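PDB 1YDO: HMG-CoA Lyase from Bacillus subtilis subsp. subtilis, which belongs to the HMGL-like family of TIM-barrel proteins and is built as a parallel beta barrel with helices packed around it. Local coordinates for residues Gln36-Gly41 and Val75-Leu80; Tyr44-Ser49 and Thr137-Leu142; Ala217-Ala222 and Glu253-Met258. All blocks are in the same frame, centred on the assembly; numbering follows the deposited sequence.

Interaction 1. Residues Gln36-Gly41 and Val75-Leu80; sequences QLSRTG and VTYAAL
Ser38 and Tyr77 meet through their hydroxyls: Tyr77 OH gives its hydrogen to Ser38 OG at 2.7 Å. The serine oxygen approaches at the edge of the tyrosine ring, in its plane, on the side of CE1. Beside this bond, methyl CG2 of Val75 packs against the backbone of the helix end, 4.0 Å from Ser38 O. The same valine braces the ring, because its CG1 sits 3.3 Å above the plane of the Tyr77 ring on one face, offset toward the rim. Tyr77 is thus met at its hydroxyl by the helix and over its ring by a residue of its own segment, two positions earlier in the chain.

Outside this first shell, both hydroxyls have second partners. Ser38 OG bonds to Ile34 O one turn back in helix 27-38, which its first torsion allows: OG lies beside the backbone N and anti to the carbonyl carbon (chi1 -61°). The backbone N of Glu72 bonds to Tyr77 OH, so the phenol oxygen joins the helix to the loop that leads into strand 76-80. The Tyr77 ring also packs on Ile47 of strand 44-49 and on Ile69.

The contact thus ties the C-terminal end of helix 27-38, at the turn into strand 44-49, to the start of the next strand in the sheet. A strand side chain reaching outward to a surrounding helix in this way belongs to the helix-barrel interface of a TIM barrel.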
ATOM      1  N   GLN A  36      -3.413 -26.186   0.379  1.00 35.57           N
ATOM      2  CA  GLN A  36      -3.098 -25.353   1.523  1.00 36.34           C
ATOM      3  C   GLN A  36      -4.165 -24.261   1.608  1.00 36.10           C
ATOM      4  O   GLN A  36      -4.821 -24.073   2.634  1.00 35.11           O
ATOM      5  CB  GLN A  36      -1.722 -24.723   1.333  1.00 37.45           C
ATOM      6  CG  GLN A  36      -0.626 -25.730   1.037  1.00 40.55           C
ATOM      7  CD  GLN A  36       0.725 -25.070   0.818  1.00 43.30           C
ATOM      8  OE1 GLN A  36       1.078 -24.105   1.504  1.00 46.12           O
ATOM      9  NE2 GLN A  36       1.499 -25.601  -0.124  1.00 43.34           N
ATOM     10  N   LEU A  37      -4.346 -23.546   0.507  1.00 36.06           N
ATOM     11  CA  LEU A  37      -5.330 -22.487   0.461  1.00 36.31           C
ATOM     12  C   LEU A  37      -6.701 -22.936   0.954  1.00 37.99           C
ATOM     13  O   LEU A  37      -7.287 -22.286   1.811  1.00 37.80           O
ATOM     14  CB  LEU A  37      -5.426 -21.947  -0.957  1.00 34.71           C
ATOM     15  CG  LEU A  37      -4.575 -20.726  -1.285  1.00 33.49           C
ATOM     16  CD1 LEU A  37      -3.235 -20.754  -0.577  1.00 34.00           C
ATOM     17  CD2 LEU A  37      -4.405 -20.687  -2.772  1.00 32.63           C
ATOM     18  N   SER A  38      -7.205 -24.050   0.417  1.00 39.55           N
ATOM     19  CA  SER A  38      -8.512 -24.590   0.808  1.00 39.18           C
ATOM     20  C   SER A  38      -8.671 -24.637   2.319  1.00 40.29           C
ATOM     21  O   SER A  38      -9.708 -24.257   2.850  1.00 41.51           O
ATOM     22  CB  SER A  38      -8.698 -26.003   0.258  1.00 38.88           C
ATOM     23  OG  SER A  38      -8.639 -26.026  -1.159  1.00 40.23           O
ATOM     24  N   ARG A  39      -7.652 -25.115   3.017  1.00 41.13           N
ATOM     25  CA  ARG A  39      -7.750 -25.179   4.464  1.00 42.65           C
ATOM     26  C   ARG A  39      -7.013 -24.016   5.102  1.00 41.59           C
ATOM     27  O   ARG A  39      -6.204 -24.185   6.011  1.00 41.73           O
ATOM     28  CB  ARG A  39      -7.207 -26.518   4.983  1.00 45.89           C
ATOM     29  CG  ARG A  39      -5.756 -26.810   4.680  1.00 48.58           C
ATOM     30  CD  ARG A  39      -5.399 -28.217   5.175  1.00 53.51           C
ATOM     31  NE  ARG A  39      -6.075 -29.266   4.402  1.00 56.27           N
ATOM     32  CZ  ARG A  39      -5.643 -29.750   3.237  1.00 58.24           C
ATOM     33  NH1 ARG A  39      -6.338 -30.695   2.618  1.00 58.66           N
ATOM     34  NH2 ARG A  39      -4.507 -29.308   2.700  1.00 59.04           N
ATOM     35  N   THR A  40      -7.316 -22.821   4.619  1.00 40.64           N
ATOM     36  CA  THR A  40      -6.688 -21.622   5.128  1.00 38.12           C
ATOM     37  C   THR A  40      -7.734 -20.753   5.830  1.00 37.34           C
ATOM     38  O   THR A  40      -7.426 -19.960   6.725  1.00 37.01           O
ATOM     39  CB  THR A  40      -6.047 -20.848   3.974  1.00 37.44           C
ATOM     40  OG1 THR A  40      -4.983 -20.041   4.482  1.00 39.93           O
ATOM     41  CG2 THR A  40      -7.070 -19.959   3.291  1.00 36.62           C
ATOM     42  N   GLY A  41      -8.984 -20.930   5.434  1.00 36.08           N
ATOM     43  CA  GLY A  41     -10.050 -20.161   6.035  1.00 35.96           C
ATOM     44  C   GLY A  41     -10.811 -19.472   4.930  1.00 35.33           C
ATOM     45  O   GLY A  41     -11.972 -19.104   5.084  1.00 35.40           O
ATOM     46  N   VAL A  75     -16.238 -24.204   1.036  1.00 45.62           N
ATOM     47  CA  VAL A  75     -15.363 -23.508   0.114  1.00 42.28           C
ATOM     48  C   VAL A  75     -15.984 -23.489  -1.254  1.00 40.31           C
ATOM     49  O   VAL A  75     -16.453 -24.507  -1.732  1.00 40.24           O
ATOM     50  CB  VAL A  75     -14.005 -24.196   0.013  1.00 44.04           C
ATOM     51  CG1 VAL A  75     -13.085 -23.373  -0.880  1.00 45.58           C
ATOM     52  CG2 VAL A  75     -13.392 -24.354   1.392  1.00 46.26           C
ATOM     53  N   THR A  76     -15.990 -22.325  -1.885  1.00 38.66           N
ATOM     54  CA  THR A  76     -16.567 -22.205  -3.214  1.00 36.21           C
ATOM     55  C   THR A  76     -15.427 -22.200  -4.233  1.00 35.39           C
ATOM     56  O   THR A  76     -14.662 -21.245  -4.304  1.00 36.09           O
ATOM     57  CB  THR A  76     -17.387 -20.904  -3.343  1.00 36.23           C
ATOM     58  OG1 THR A  76     -18.329 -20.830  -2.267  1.00 37.07           O
ATOM     59  CG2 THR A  76     -18.150 -20.875  -4.650  1.00 37.91           C
ATOM     60  N   TYR A  77     -15.305 -23.272  -5.012  1.00 33.72           N
ATOM     61  CA  TYR A  77     -14.261 -23.367  -6.029  1.00 31.25           C
ATOM     62  C   TYR A  77     -14.798 -22.872  -7.368  1.00 30.77           C
ATOM     63  O   TYR A  77     -15.725 -23.443  -7.942  1.00 30.03           O
ATOM     64  CB  TYR A  77     -13.762 -24.809  -6.132  1.00 30.32           C
ATOM     65  CG  TYR A  77     -13.088 -25.296  -4.861  1.00 28.33           C
ATOM     66  CD1 TYR A  77     -11.720 -25.129  -4.666  1.00 26.16           C
ATOM     67  CD2 TYR A  77     -13.836 -25.864  -3.833  1.00 28.17           C
ATOM     68  CE1 TYR A  77     -11.106 -25.509  -3.472  1.00 27.23           C
ATOM     69  CE2 TYR A  77     -13.244 -26.249  -2.635  1.00 29.06           C
ATOM     70  CZ  TYR A  77     -11.879 -26.067  -2.458  1.00 28.11           C
ATOM     71  OH  TYR A  77     -11.307 -26.414  -1.267  1.00 26.67           O
ATOM     72  N   ALA A  78     -14.207 -21.788  -7.857  1.00 31.99           N
ATOM     73  CA  ALA A  78     -14.641 -21.189  -9.108  1.00 33.71           C
ATOM     74  C   ALA A  78     -13.554 -21.243 -10.172  1.00 33.68           C
ATOM     75  O   ALA A  78     -12.379 -21.454  -9.872  1.00 35.18           O
ATOM     76  CB  ALA A  78     -15.077 -19.732  -8.870  1.00 30.91           C
ATOM     77  N   ALA A  79     -13.957 -21.041 -11.418  1.00 32.34           N
ATOM     78  CA  ALA A  79     -13.020 -21.040 -12.525  1.00 31.72           C
ATOM     79  C   ALA A  79     -13.482 -20.036 -13.565  1.00 32.02           C
ATOM     80  O   ALA A  79     -14.666 -19.728 -13.676  1.00 31.86           O
ATOM     81  CB  ALA A  79     -12.946 -22.402 -13.126  1.00 30.53           C
ATOM     82  N   LEU A  80     -12.538 -19.514 -14.322  1.00 31.89           N
ATOM     83  CA  LEU A  80     -12.890 -18.566 -15.338  1.00 34.17           C
ATOM     84  C   LEU A  80     -13.484 -19.338 -16.512  1.00 35.96           C
ATOM     85  O   LEU A  80     -12.922 -20.340 -16.933  1.00 36.22           O
ATOM     86  CB  LEU A  80     -11.652 -17.822 -15.798  1.00 33.92           C
ATOM     87  CG  LEU A  80     -11.961 -16.455 -16.414  1.00 32.98           C
ATOM     88  CD1 LEU A  80     -12.463 -15.521 -15.331  1.00 32.20           C
ATOM     89  CD2 LEU A  80     -10.715 -15.908 -17.045  1.00 33.28           C
TER

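Interaction 2. Residues Tyr44-Ser49 and Thr137-Leu142; sequences YIEITS and TTRAYL
Tyr44 and Arg139 both hold CG anti to the backbone N (chi1 -176° in each), which sends the phenol and the extended arginine chain toward one another across the barrel. Glu46 reaches the same place by another route, with CG beside its backbone N and the chain stretched out beyond it. Arg139 NH1 makes a salt bridge with Glu46 OE1 at 3.6 Å, the oxygen lying at the guanidinium edge near its plane. Arg139 NH1 also gives a weak, bent hydrogen bond to Tyr44 OH at 3.3 Å, with the ring and guanidinium planes turned 71° apart. Glu46 OE1 also lies in the plane of the Tyr141 ring, at its CE2 edge, the carboxylate strongly turned against the ring.

Tyr44 OH and Arg139 have their stronger partners outside the two strands, Glu97 and Asp231; Glu46 OE2 pairs with Arg15. The axes of the two segments approach to 12.2 Å, their directions 78° apart, too far to share a backbone bond. What joins them is a buried polar network: Glu46 offers one oxygen to each of two arginines and Arg139 one terminal nitrogen to each of two acids, so that the opposite charges probably balance one another inside the barrel.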
ATOM      1  N   TYR A  44     -13.576 -19.001  -0.848  1.00 34.39           N
ATOM      2  CA  TYR A  44     -13.739 -18.870  -2.288  1.00 34.19           C
ATOM      3  C   TYR A  44     -12.372 -18.884  -2.950  1.00 34.64           C
ATOM      4  O   TYR A  44     -11.477 -18.162  -2.531  1.00 35.39           O
ATOM      5  CB  TYR A  44     -14.463 -17.571  -2.590  1.00 33.63           C
ATOM      6  CG  TYR A  44     -14.770 -17.362  -4.042  1.00 34.74           C
ATOM      7  CD1 TYR A  44     -13.784 -16.934  -4.927  1.00 34.50           C
ATOM      8  CD2 TYR A  44     -16.068 -17.528  -4.522  1.00 36.10           C
ATOM      9  CE1 TYR A  44     -14.085 -16.664  -6.258  1.00 36.93           C
ATOM     10  CE2 TYR A  44     -16.380 -17.259  -5.848  1.00 37.35           C
ATOM     11  CZ  TYR A  44     -15.383 -16.819  -6.712  1.00 37.93           C
ATOM     12  OH  TYR A  44     -15.689 -16.495  -8.017  1.00 39.67           O
ATOM     13  N   ILE A  45     -12.213 -19.703  -3.986  1.00 35.13           N
ATOM     14  CA  ILE A  45     -10.933 -19.814  -4.668  1.00 34.12           C
ATOM     15  C   ILE A  45     -11.066 -20.122  -6.151  1.00 35.01           C
ATOM     16  O   ILE A  45     -11.595 -21.167  -6.503  1.00 36.48           O
ATOM     17  CB  ILE A  45     -10.115 -20.954  -4.086  1.00 31.61           C
ATOM     18  CG1 ILE A  45      -9.974 -20.810  -2.581  1.00 29.88           C
ATOM     19  CG2 ILE A  45      -8.771 -20.997  -4.759  1.00 33.56           C
ATOM     20  CD1 ILE A  45      -9.121 -21.901  -1.973  1.00 29.67           C
ATOM     21  N   GLU A  46     -10.590 -19.237  -7.025  1.00 34.52           N
ATOM     22  CA  GLU A  46     -10.648 -19.550  -8.446  1.00 34.81           C
ATOM     23  C   GLU A  46      -9.494 -20.498  -8.743  1.00 35.23           C
ATOM     24  O   GLU A  46      -8.388 -20.053  -9.025  1.00 36.19           O
ATOM     25  CB  GLU A  46     -10.471 -18.313  -9.291  1.00 34.27           C
ATOM     26  CG  GLU A  46     -11.623 -17.382  -9.230  1.00 37.29           C
ATOM     27  CD  GLU A  46     -11.612 -16.393 -10.386  1.00 40.24           C
ATOM     28  OE1 GLU A  46     -12.447 -15.455 -10.383  1.00 42.50           O
ATOM     29  OE2 GLU A  46     -10.772 -16.550 -11.301  1.00 39.16           O
ATOM     30  N   ILE A  47      -9.744 -21.800  -8.685  1.00 34.98           N
ATOM     31  CA  ILE A  47      -8.693 -22.775  -8.922  1.00 33.06           C
ATOM     32  C   ILE A  47      -7.993 -22.664 -10.269  1.00 32.52           C
ATOM     33  O   ILE A  47      -6.800 -22.940 -10.365  1.00 33.22           O
ATOM     34  CB  ILE A  47      -9.231 -24.192  -8.785  1.00 33.71           C
ATOM     35  CG1 ILE A  47     -10.352 -24.414  -9.801  1.00 34.57           C
ATOM     36  CG2 ILE A  47      -9.748 -24.420  -7.377  1.00 32.88           C
ATOM     37  CD1 ILE A  47     -10.854 -25.837  -9.842  1.00 34.75           C
ATOM     38  N   THR A  48      -8.714 -22.262 -11.309  1.00 32.21           N
ATOM     39  CA  THR A  48      -8.101 -22.159 -12.632  1.00 33.11           C
ATOM     40  C   THR A  48      -8.995 -21.481 -13.658  1.00 34.36           C
ATOM     41  O   THR A  48     -10.098 -21.028 -13.340  1.00 35.08           O
ATOM     42  CB  THR A  48      -7.772 -23.536 -13.189  1.00 32.99           C
ATOM     43  OG1 THR A  48      -7.173 -23.406 -14.484  1.00 33.68           O
ATOM     44  CG2 THR A  48      -9.050 -24.355 -13.317  1.00 32.86           C
ATOM     45  N   SER A  49      -8.506 -21.428 -14.897  1.00 35.23           N
ATOM     46  CA  SER A  49      -9.235 -20.823 -16.012  1.00 36.27           C
ATOM     47  C   SER A  49      -9.409 -21.830 -17.134  1.00 38.08           C
ATOM     48  O   SER A  49      -8.480 -22.569 -17.466  1.00 38.46           O
ATOM     49  CB  SER A  49      -8.487 -19.600 -16.554  1.00 35.33           C
ATOM     50  OG  SER A  49      -8.948 -19.245 -17.845  1.00 30.77           O
ATOM     51  N   THR A 137     -23.491 -21.354  -9.731  1.00 53.01           N
ATOM     52  CA  THR A 137     -23.568 -19.929  -9.436  1.00 51.04           C
ATOM     53  C   THR A 137     -22.651 -19.167 -10.377  1.00 47.99           C
ATOM     54  O   THR A 137     -21.549 -19.615 -10.666  1.00 47.27           O
ATOM     55  CB  THR A 137     -23.152 -19.666  -8.008  1.00 52.47           C
ATOM     56  OG1 THR A 137     -21.870 -20.259  -7.780  1.00 54.08           O
ATOM     57  CG2 THR A 137     -24.163 -20.286  -7.057  1.00 53.40           C
ATOM     58  N   THR A 138     -23.104 -18.017 -10.855  1.00 45.33           N
ATOM     59  CA  THR A 138     -22.295 -17.246 -11.779  1.00 43.16           C
ATOM     60  C   THR A 138     -21.818 -15.936 -11.198  1.00 41.70           C
ATOM     61  O   THR A 138     -22.454 -15.360 -10.315  1.00 40.40           O
ATOM     62  CB  THR A 138     -23.063 -16.921 -13.061  1.00 43.72           C
ATOM     63  OG1 THR A 138     -24.187 -16.084 -12.742  1.00 46.50           O
ATOM     64  CG2 THR A 138     -23.526 -18.204 -13.743  1.00 42.15           C
ATOM     65  N   ARG A 139     -20.702 -15.460 -11.737  1.00 40.48           N
ATOM     66  CA  ARG A 139     -20.091 -14.215 -11.318  1.00 38.94           C
ATOM     67  C   ARG A 139     -19.471 -13.564 -12.541  1.00 38.56           C
ATOM     68  O   ARG A 139     -18.874 -14.253 -13.365  1.00 38.45           O
ATOM     69  CB  ARG A 139     -19.008 -14.506 -10.294  1.00 37.87           C
ATOM     70  CG  ARG A 139     -18.377 -13.285  -9.710  1.00 35.40           C
ATOM     71  CD  ARG A 139     -17.044 -13.646  -9.119  1.00 34.37           C
ATOM     72  NE  ARG A 139     -16.559 -12.607  -8.231  1.00 35.15           N
ATOM     73  CZ  ARG A 139     -15.311 -12.522  -7.803  1.00 35.11           C
ATOM     74  NH1 ARG A 139     -14.420 -13.421  -8.202  1.00 34.25           N
ATOM     75  NH2 ARG A 139     -14.975 -11.550  -6.966  1.00 34.75           N
ATOM     76  N   ALA A 140     -19.605 -12.245 -12.653  1.00 39.22           N
ATOM     77  CA  ALA A 140     -19.060 -11.509 -13.787  1.00 39.85           C
ATOM     78  C   ALA A 140     -17.838 -10.679 -13.391  1.00 41.15           C
ATOM     79  O   ALA A 140     -17.775 -10.105 -12.302  1.00 40.94           O
ATOM     80  CB  ALA A 140     -20.137 -10.607 -14.398  1.00 39.62           C
ATOM     81  N   TYR A 141     -16.878 -10.618 -14.305  1.00 41.25           N
ATOM     82  CA  TYR A 141     -15.643  -9.889 -14.107  1.00 41.55           C
ATOM     83  C   TYR A 141     -15.566  -8.747 -15.096  1.00 39.88           C
ATOM     84  O   TYR A 141     -15.092  -8.932 -16.212  1.00 40.89           O
ATOM     85  CB  TYR A 141     -14.466 -10.822 -14.356  1.00 45.52           C
ATOM     86  CG  TYR A 141     -13.680 -11.175 -13.129  1.00 48.56           C
ATOM     87  CD1 TYR A 141     -13.038 -10.186 -12.395  1.00 49.75           C
ATOM     88  CD2 TYR A 141     -13.567 -12.503 -12.703  1.00 49.90           C
ATOM     89  CE1 TYR A 141     -12.308 -10.497 -11.275  1.00 51.44           C
ATOM     90  CE2 TYR A 141     -12.831 -12.831 -11.576  1.00 50.21           C
ATOM     91  CZ  TYR A 141     -12.207 -11.820 -10.870  1.00 51.73           C
ATOM     92  OH  TYR A 141     -11.472 -12.107  -9.753  1.00 55.66           O
ATOM     93  N   LEU A 142     -16.033  -7.571 -14.711  1.00 37.53           N
ATOM     94  CA  LEU A 142     -15.973  -6.433 -15.618  1.00 35.25           C
ATOM     95  C   LEU A 142     -14.609  -5.764 -15.419  1.00 34.33           C
ATOM     96  O   LEU A 142     -14.293  -5.301 -14.328  1.00 35.05           O
ATOM     97  CB  LEU A 142     -17.097  -5.462 -15.283  1.00 35.12           C
ATOM     98  CG  LEU A 142     -17.691  -4.701 -16.459  1.00 36.33           C
ATOM     99  CD1 LEU A 142     -18.669  -3.666 -15.928  1.00 37.13           C
ATOM    100  CD2 LEU A 142     -16.600  -4.032 -17.265  1.00 36.59           C
TER

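Interaction 3. Residues Ala217-Ala222 and Glu253-Met258; sequences ANMVTA and EDIVYM
Met219, a selenomethionine, points at helix 252-261 and carries much of its contact with helix 215-225. Its CB and CG serve as the stem: CG lies anti to the backbone N (chi1 -156°), and the chain stays extended as far as the selenium. Met219 SE then settles against Ile255, 3.6 Å from Ile255 CG2 and 4.0 Å from Ile255 CG1. At SE the chain bends (chi3 -66°), and the turn carries Met219 CE along the isoleucine to within 3.7 Å of Ile255 CD1. Selenium and methyl thus touch successive parts of one branched side chain, which the methionine crosses at about a right angle.

A second, looser touch completes the pairing from the other helix. Met258, also selenomethionine, is directed back toward helix 215-225, and Met258 SE lies 4.3 Å from Val220 CG2. Both touches are apolar van der Waals contacts.

Strand 229-232 adjoins the pair, with Phe230 against Met219, while Ala250, just ahead of helix 252-261, packs on Ile255. Glu253 and Tyr257 of that helix lean on helix 270-284. The second subunit closes another flank: its Pro185 meets Val220 and its Thr214 meets Met258, placing this helix pair at the interface with the second subunit.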
ATOM      1  N   ALA A 217      -5.482   1.334  -0.081  1.00 21.46           N
ATOM      2  CA  ALA A 217      -6.028   2.676   0.091  1.00 21.63           C
ATOM      3  C   ALA A 217      -7.398   2.742  -0.550  1.00 22.06           C
ATOM      4  O   ALA A 217      -8.358   3.226   0.038  1.00 23.45           O
ATOM      5  CB  ALA A 217      -5.116   3.690  -0.547  1.00 23.02           C
ATOM      6  N   ASN A 218      -7.484   2.265  -1.774  1.00 23.56           N
ATOM      7  CA  ASN A 218      -8.760   2.254  -2.450  1.00 25.66           C
ATOM      8  C   ASN A 218      -9.713   1.350  -1.696  1.00 27.86           C
ATOM      9  O   ASN A 218     -10.910   1.593  -1.644  1.00 29.45           O
ATOM     10  CB  ASN A 218      -8.603   1.762  -3.890  1.00 24.64           C
ATOM     11  CG  ASN A 218      -7.723   2.674  -4.720  1.00 23.72           C
ATOM     12  OD1 ASN A 218      -7.809   3.896  -4.610  1.00 22.97           O
ATOM     13  ND2 ASN A 218      -6.883   2.088  -5.560  1.00 21.46           N
HETATM   14  N   MSE A 219      -9.187   0.304  -1.091  1.00 31.56           N
HETATM   15  CA  MSE A 219     -10.046  -0.611  -0.369  1.00 34.45           C
HETATM   16  C   MSE A 219     -10.731   0.061   0.808  1.00 32.87           C
HETATM   17  O   MSE A 219     -11.898  -0.203   1.084  1.00 31.23           O
HETATM   18  CB  MSE A 219      -9.235  -1.769   0.128  1.00 41.59           C
HETATM   19  CG  MSE A 219     -10.057  -2.966   0.363  1.00 51.22           C
HETATM   20 SE   MSE A 219      -8.833  -4.410   0.343  1.00 69.83          SE
HETATM   21  CE  MSE A 219      -8.255  -4.341  -1.524  1.00 59.63           C
ATOM     22  N   VAL A 220      -9.998   0.919   1.507  1.00 31.72           N
ATOM     23  CA  VAL A 220     -10.569   1.607   2.642  1.00 32.76           C
ATOM     24  C   VAL A 220     -11.752   2.440   2.186  1.00 32.61           C
ATOM     25  O   VAL A 220     -12.823   2.383   2.788  1.00 34.03           O
ATOM     26  CB  VAL A 220      -9.539   2.511   3.328  1.00 32.98           C
ATOM     27  CG1 VAL A 220     -10.233   3.398   4.354  1.00 34.07           C
ATOM     28  CG2 VAL A 220      -8.479   1.658   4.006  1.00 31.97           C
ATOM     29  N   THR A 221     -11.560   3.209   1.120  1.00 31.44           N
ATOM     30  CA  THR A 221     -12.638   4.036   0.580  1.00 30.02           C
ATOM     31  C   THR A 221     -13.849   3.153   0.266  1.00 28.76           C
ATOM     32  O   THR A 221     -14.977   3.499   0.596  1.00 28.84           O
ATOM     33  CB  THR A 221     -12.189   4.751  -0.700  1.00 30.48           C
ATOM     34  OG1 THR A 221     -11.064   5.579  -0.403  1.00 32.48           O
ATOM     35  CG2 THR A 221     -13.311   5.616  -1.252  1.00 28.67           C
ATOM     36  N   ALA A 222     -13.603   2.015  -0.375  1.00 27.44           N
ATOM     37  CA  ALA A 222     -14.670   1.093  -0.699  1.00 28.35           C
ATOM     38  C   ALA A 222     -15.323   0.572   0.588  1.00 29.64           C
ATOM     39  O   ALA A 222     -16.547   0.544   0.706  1.00 31.75           O
ATOM     40  CB  ALA A 222     -14.138  -0.063  -1.528  1.00 27.97           C
ATOM     41  N   GLU A 253      -2.859 -11.649   1.883  1.00 29.84           N
ATOM     42  CA  GLU A 253      -2.511 -11.539   3.284  1.00 30.27           C
ATOM     43  C   GLU A 253      -2.482 -10.092   3.741  1.00 31.40           C
ATOM     44  O   GLU A 253      -2.887  -9.788   4.859  1.00 32.98           O
ATOM     45  CB  GLU A 253      -1.174 -12.217   3.572  1.00 30.82           C
ATOM     46  CG  GLU A 253      -0.031 -11.769   2.684  1.00 33.84           C
ATOM     47  CD  GLU A 253      -0.035 -12.442   1.331  1.00 33.30           C
ATOM     48  OE1 GLU A 253       1.059 -12.639   0.753  1.00 33.16           O
ATOM     49  OE2 GLU A 253      -1.128 -12.784   0.842  1.00 37.18           O
ATOM     50  N   ASP A 254      -2.020  -9.186   2.890  1.00 31.27           N
ATOM     51  CA  ASP A 254      -1.987  -7.775   3.268  1.00 30.61           C
ATOM     52  C   ASP A 254      -3.409  -7.279   3.487  1.00 28.59           C
ATOM     53  O   ASP A 254      -3.673  -6.465   4.367  1.00 25.79           O
ATOM     54  CB  ASP A 254      -1.324  -6.955   2.163  1.00 34.99           C
ATOM     55  CG  ASP A 254       0.149  -7.245   2.032  1.00 38.85           C
ATOM     56  OD1 ASP A 254       0.729  -6.932   0.968  1.00 40.48           O
ATOM     57  OD2 ASP A 254       0.731  -7.783   3.003  1.00 42.14           O
ATOM     58  N   ILE A 255      -4.313  -7.779   2.661  1.00 26.85           N
ATOM     59  CA  ILE A 255      -5.702  -7.402   2.750  1.00 26.01           C
ATOM     60  C   ILE A 255      -6.301  -7.982   4.013  1.00 26.69           C
ATOM     61  O   ILE A 255      -6.996  -7.292   4.746  1.00 27.28           O
ATOM     62  CB  ILE A 255      -6.488  -7.913   1.550  1.00 23.47           C
ATOM     63  CG1 ILE A 255      -5.963  -7.245   0.294  1.00 21.76           C
ATOM     64  CG2 ILE A 255      -7.955  -7.653   1.748  1.00 21.83           C
ATOM     65  CD1 ILE A 255      -6.686  -7.659  -0.929  1.00 22.83           C
ATOM     66  N   VAL A 256      -6.028  -9.254   4.261  1.00 27.55           N
ATOM     67  CA  VAL A 256      -6.554  -9.931   5.435  1.00 28.36           C
ATOM     68  C   VAL A 256      -6.001  -9.290   6.693  1.00 29.74           C
ATOM     69  O   VAL A 256      -6.726  -9.106   7.667  1.00 31.33           O
ATOM     70  CB  VAL A 256      -6.174 -11.423   5.450  1.00 28.64           C
ATOM     71  CG1 VAL A 256      -6.619 -12.053   6.744  1.00 28.84           C
ATOM     72  CG2 VAL A 256      -6.817 -12.129   4.274  1.00 29.19           C
ATOM     73  N   TYR A 257      -4.722  -8.942   6.679  1.00 29.21           N
ATOM     74  CA  TYR A 257      -4.120  -8.346   7.853  1.00 30.73           C
ATOM     75  C   TYR A 257      -4.757  -7.025   8.221  1.00 31.65           C
ATOM     76  O   TYR A 257      -5.291  -6.861   9.315  1.00 32.05           O
ATOM     77  CB  TYR A 257      -2.621  -8.136   7.648  1.00 33.50           C
ATOM     78  CG  TYR A 257      -1.968  -7.270   8.717  1.00 32.73           C
ATOM     79  CD1 TYR A 257      -1.890  -5.884   8.577  1.00 34.33           C
ATOM     80  CD2 TYR A 257      -1.460  -7.839   9.878  1.00 33.22           C
ATOM     81  CE1 TYR A 257      -1.323  -5.080   9.580  1.00 35.81           C
ATOM     82  CE2 TYR A 257      -0.888  -7.051  10.884  1.00 34.48           C
ATOM     83  CZ  TYR A 257      -0.825  -5.673  10.731  1.00 34.78           C
ATOM     84  OH  TYR A 257      -0.272  -4.890  11.721  1.00 35.28           O
HETATM   85  N   MSE A 258      -4.694  -6.077   7.304  1.00 32.48           N
HETATM   86  CA  MSE A 258      -5.247  -4.778   7.592  1.00 34.19           C
HETATM   87  C   MSE A 258      -6.684  -4.847   8.077  1.00 33.72           C
HETATM   88  O   MSE A 258      -7.076  -4.131   8.999  1.00 33.09           O
HETATM   89  CB  MSE A 258      -5.168  -3.885   6.373  1.00 36.91           C
HETATM   90  CG  MSE A 258      -5.664  -2.504   6.670  1.00 41.70           C
HETATM   91 SE   MSE A 258      -5.862  -1.531   5.058  1.00 47.69          SE
HETATM   92  CE  MSE A 258      -7.270  -2.585   4.252  1.00 43.99           C
TER

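Overall arrangement
Interactions 1 and 2 are two layers of one part of the barrel. Strands 76-80 and 44-49 are neighbours in the sheet, joined by probable hydrogen bonds from Ile45 N to Thr76 O (2.9 Å) and from Ala78 N to Ile45 O (3.0 Å). The centres of interactions 1 and 2 lie about 11 Å apart. Interaction 1 faces outward to a helix, interaction 2 inward to the polar interior. Along the chain their segments alternate. Interaction 3 stands apart, its centre about 20 Å from those of both others; its nearest atoms are about 8 Å from interaction 1 and about 10 Å from interaction 2. It alone of the three touches the second subunit.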